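Local coordinates for protein putative secreted glycosylhydrolase (Parabacteroides distasonis ATCC 8503, PDB 3IMM) that probably acts as a secreted glycoside hydrolase of the 3-keto-disaccharide hydrolase family, though its substrate is not established, at residues W7-F11 and I40-Y46. Coordinates in Å, arbitrary orientation, origin at the centre of the assembly. Numbering follows the deposited sequence.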
loop_
_atom_site.group_PDB
_atom_site.type_symbol
_atom_site.label_atom_id
_atom_site.label_comp_id
_atom_site.label_asym_id
_atom_site.label_seq_id
_atom_site.Cartn_x
_atom_site.Cartn_y
_atom_site.Cartn_z
ATOM N N TRP A 7 -7.562 -14.811 -10.980
ATOM C CA TRP A 7 -7.579 -13.381 -10.655
ATOM C C TRP A 7 -8.997 -12.902 -10.662
ATOM O O TRP A 7 -9.761 -13.292 -11.529
ATOM C CB TRP A 7 -6.843 -12.556 -11.721
ATOM C CG TRP A 7 -5.374 -12.726 -11.772
ATOM C CD1 TRP A 7 -4.654 -13.366 -12.751
ATOM C CD2 TRP A 7 -4.423 -12.230 -10.833
ATOM N NE1 TRP A 7 -3.312 -13.288 -12.469
ATOM C CE2 TRP A 7 -3.143 -12.612 -11.288
ATOM C CE3 TRP A 7 -4.527 -11.528 -9.630
ATOM C CZ2 TRP A 7 -1.970 -12.300 -10.587
ATOM C CZ3 TRP A 7 -3.359 -11.221 -8.935
ATOM C CH2 TRP A 7 -2.098 -11.623 -9.419
ATOM N N LYS A 8 -9.344 -12.054 -9.722
ATOM C CA LYS A 8 -10.582 -11.292 -9.829
ATOM C C LYS A 8 -10.309 -9.817 -9.500
ATOM O O LYS A 8 -9.383 -9.494 -8.705
ATOM C CB LYS A 8 -11.653 -11.861 -8.893
ATOM C CG LYS A 8 -11.463 -11.438 -7.444
ATOM C CD LYS A 8 -12.437 -12.127 -6.485
ATOM C CE LYS A 8 -12.098 -11.753 -5.040
ATOM N NZ LYS A 8 -12.976 -12.315 -3.973
ATOM N N PRO A 9 -11.102 -8.925 -10.107
ATOM C CA PRO A 9 -11.023 -7.532 -9.750
ATOM C C PRO A 9 -11.256 -7.356 -8.233
ATOM O O PRO A 9 -12.206 -7.911 -7.672
ATOM C CB PRO A 9 -12.139 -6.902 -10.581
ATOM C CG PRO A 9 -12.996 -7.997 -10.987
ATOM C CD PRO A 9 -12.137 -9.152 -11.146
ATOM N N LEU A 10 -10.377 -6.627 -7.575
ATOM C CA LEU A 10 -10.434 -6.534 -6.122
ATOM C C LEU A 10 -11.774 -5.959 -5.660
ATOM O O LEU A 10 -12.286 -6.348 -4.623
ATOM C CB LEU A 10 -9.280 -5.652 -5.614
ATOM C CG LEU A 10 -9.197 -5.404 -4.115
ATOM C CD1 LEU A 10 -8.934 -6.736 -3.319
ATOM C CD2 LEU A 10 -8.125 -4.297 -3.810
ATOM N N PHE A 11 -12.316 -5.003 -6.404
ATOM C CA PHE A 11 -13.510 -4.314 -5.963
ATOM C C PHE A 11 -14.690 -4.706 -6.826
ATOM O O PHE A 11 -15.718 -4.042 -6.783
ATOM C CB PHE A 11 -13.333 -2.773 -5.945
ATOM C CG PHE A 11 -12.254 -2.278 -5.022
ATOM C CD1 PHE A 11 -12.187 -2.701 -3.689
ATOM C CD2 PHE A 11 -11.307 -1.362 -5.476
ATOM C CE1 PHE A 11 -11.191 -2.241 -2.845
ATOM C CE2 PHE A 11 -10.337 -0.856 -4.615
ATOM C CZ PHE A 11 -10.266 -1.304 -3.299
ATOM N N ILE A 40 -10.738 3.640 0.510
ATOM C CA ILE A 40 -11.672 2.684 -0.121
ATOM C C ILE A 40 -11.263 1.288 0.353
ATOM O O ILE A 40 -10.063 0.976 0.402
ATOM C CB ILE A 40 -11.660 2.776 -1.698
ATOM C CG1 ILE A 40 -12.619 1.753 -2.333
ATOM C CG2 ILE A 40 -10.211 2.648 -2.310
ATOM C CD1 ILE A 40 -13.073 2.109 -3.694
ATOM N N TRP A 41 -12.241 0.459 0.736
ATOM C CA TRP A 41 -11.932 -0.826 1.324
ATOM C C TRP A 41 -12.649 -1.916 0.612
ATOM O O TRP A 41 -13.723 -1.702 0.042
ATOM C CB TRP A 41 -12.316 -0.891 2.811
ATOM C CG TRP A 41 -11.668 0.181 3.648
ATOM C CD1 TRP A 41 -12.235 1.340 4.055
ATOM C CD2 TRP A 41 -10.330 0.182 4.154
ATOM N NE1 TRP A 41 -11.327 2.082 4.776
ATOM C CE2 TRP A 41 -10.151 1.389 4.853
ATOM C CE3 TRP A 41 -9.282 -0.740 4.119
ATOM C CZ2 TRP A 41 -8.956 1.713 5.496
ATOM C CZ3 TRP A 41 -8.104 -0.426 4.735
ATOM C CH2 TRP A 41 -7.943 0.806 5.411
ATOM N N THR A 42 -12.060 -3.108 0.683
ATOM C CA THR A 42 -12.774 -4.301 0.326
ATOM C C THR A 42 -13.896 -4.514 1.344
ATOM O O THR A 42 -13.794 -4.084 2.495
ATOM C CB THR A 42 -11.834 -5.530 0.263
ATOM O OG1 THR A 42 -11.159 -5.673 1.506
ATOM C CG2 THR A 42 -10.808 -5.385 -0.860
ATOM N N LYS A 43 -14.981 -5.157 0.909
ATOM C CA LYS A 43 -16.061 -5.506 1.807
ATOM C C LYS A 43 -15.720 -6.791 2.579
ATOM O O LYS A 43 -16.300 -7.064 3.643
ATOM C CB LYS A 43 -17.365 -5.720 1.025
ATOM C CG LYS A 43 -18.033 -4.461 0.509
ATOM C CD LYS A 43 -19.387 -4.855 -0.133
ATOM C CE LYS A 43 -20.192 -3.646 -0.509
ATOM N NZ LYS A 43 -21.285 -4.078 -1.349
ATOM N N ASP A 44 -14.770 -7.554 2.038
ATOM C CA ASP A 44 -14.350 -8.853 2.577
ATOM C C ASP A 44 -12.883 -8.846 3.048
ATOM O O ASP A 44 -12.094 -8.014 2.628
ATOM C CB ASP A 44 -14.501 -9.935 1.494
ATOM C CG ASP A 44 -15.913 -10.067 0.981
ATOM O OD1 ASP A 44 -16.866 -9.903 1.775
ATOM O OD2 ASP A 44 -16.059 -10.351 -0.230
ATOM N N GLU A 45 -12.539 -9.792 3.915
ATOM C CA GLU A 45 -11.175 -9.942 4.421
ATOM C C GLU A 45 -10.421 -10.964 3.598
ATOM O O GLU A 45 -11.009 -11.891 3.035
ATOM C CB GLU A 45 -11.171 -10.347 5.890
ATOM C CG GLU A 45 -11.868 -9.321 6.798
ATOM C CD GLU A 45 -11.751 -9.642 8.265
ATOM O OE1 GLU A 45 -10.633 -9.827 8.747
ATOM O OE2 GLU A 45 -12.781 -9.700 8.949
ATOM N N TYR A 46 -9.119 -10.738 3.495
ATOM C CA TYR A 46 -8.219 -11.563 2.716
ATOM C C TYR A 46 -6.967 -11.929 3.514
ATOM O O TYR A 46 -6.442 -11.126 4.280
ATOM C CB TYR A 46 -7.774 -10.801 1.489
ATOM C CG TYR A 46 -8.856 -10.614 0.499
ATOM C CD1 TYR A 46 -9.100 -11.585 -0.470
ATOM C CD2 TYR A 46 -9.668 -9.483 0.524
ATOM C CE1 TYR A 46 -10.095 -11.440 -1.385
ATOM C CE2 TYR A 46 -10.670 -9.321 -0.418
ATOM C CZ TYR A 46 -10.886 -10.300 -1.369
ATOM O OH TYR A 46 -11.918 -10.158 -2.301
HETATM O O HOH W 1 -13.801 -12.349 -1.291
#
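Ile-40, at the start of strand 40-42, directs its CA-to-CB bond toward 7-11 and lays CG1 over one face of the Phe-11 ring, 4.2 Å from the centroid and 19° off the normal, a CH-pi contact. The CA-to-CB bond of Trp-41 points away, yet Trp-41 C lies 3.8 Å from Phe-11 CE1. At Thr-42, CG2 approaches Leu-10 CD1 (3.4 Å) and Phe-11 CE1 (3.7 Å), while Thr-42 OG1 donates within the segment to Asp-44 O (2.8 Å). Asp-44 OD2 accepts from a water (3.2 Å) that takes a weak bond from Lys-8 NZ (2.8 Å). Tyr-46 OH accepts a hydrogen bond from Lys-8 NZ (2.9 Å), and Tyr-46 CE2 lies 4.3 Å from Leu-10 CD1. Strand 8-9 pairs with 191-200 and strand 40-42 with 179-182, so the contact bridges the two sheets of a concanavalin-like beta-sandwich. With no backbone hydrogen bond between the segments, cohesion here rests on side-chain chemistry: apolar packing of buried Leu-10 and Phe-11, plus polar links from exposed Lys-8.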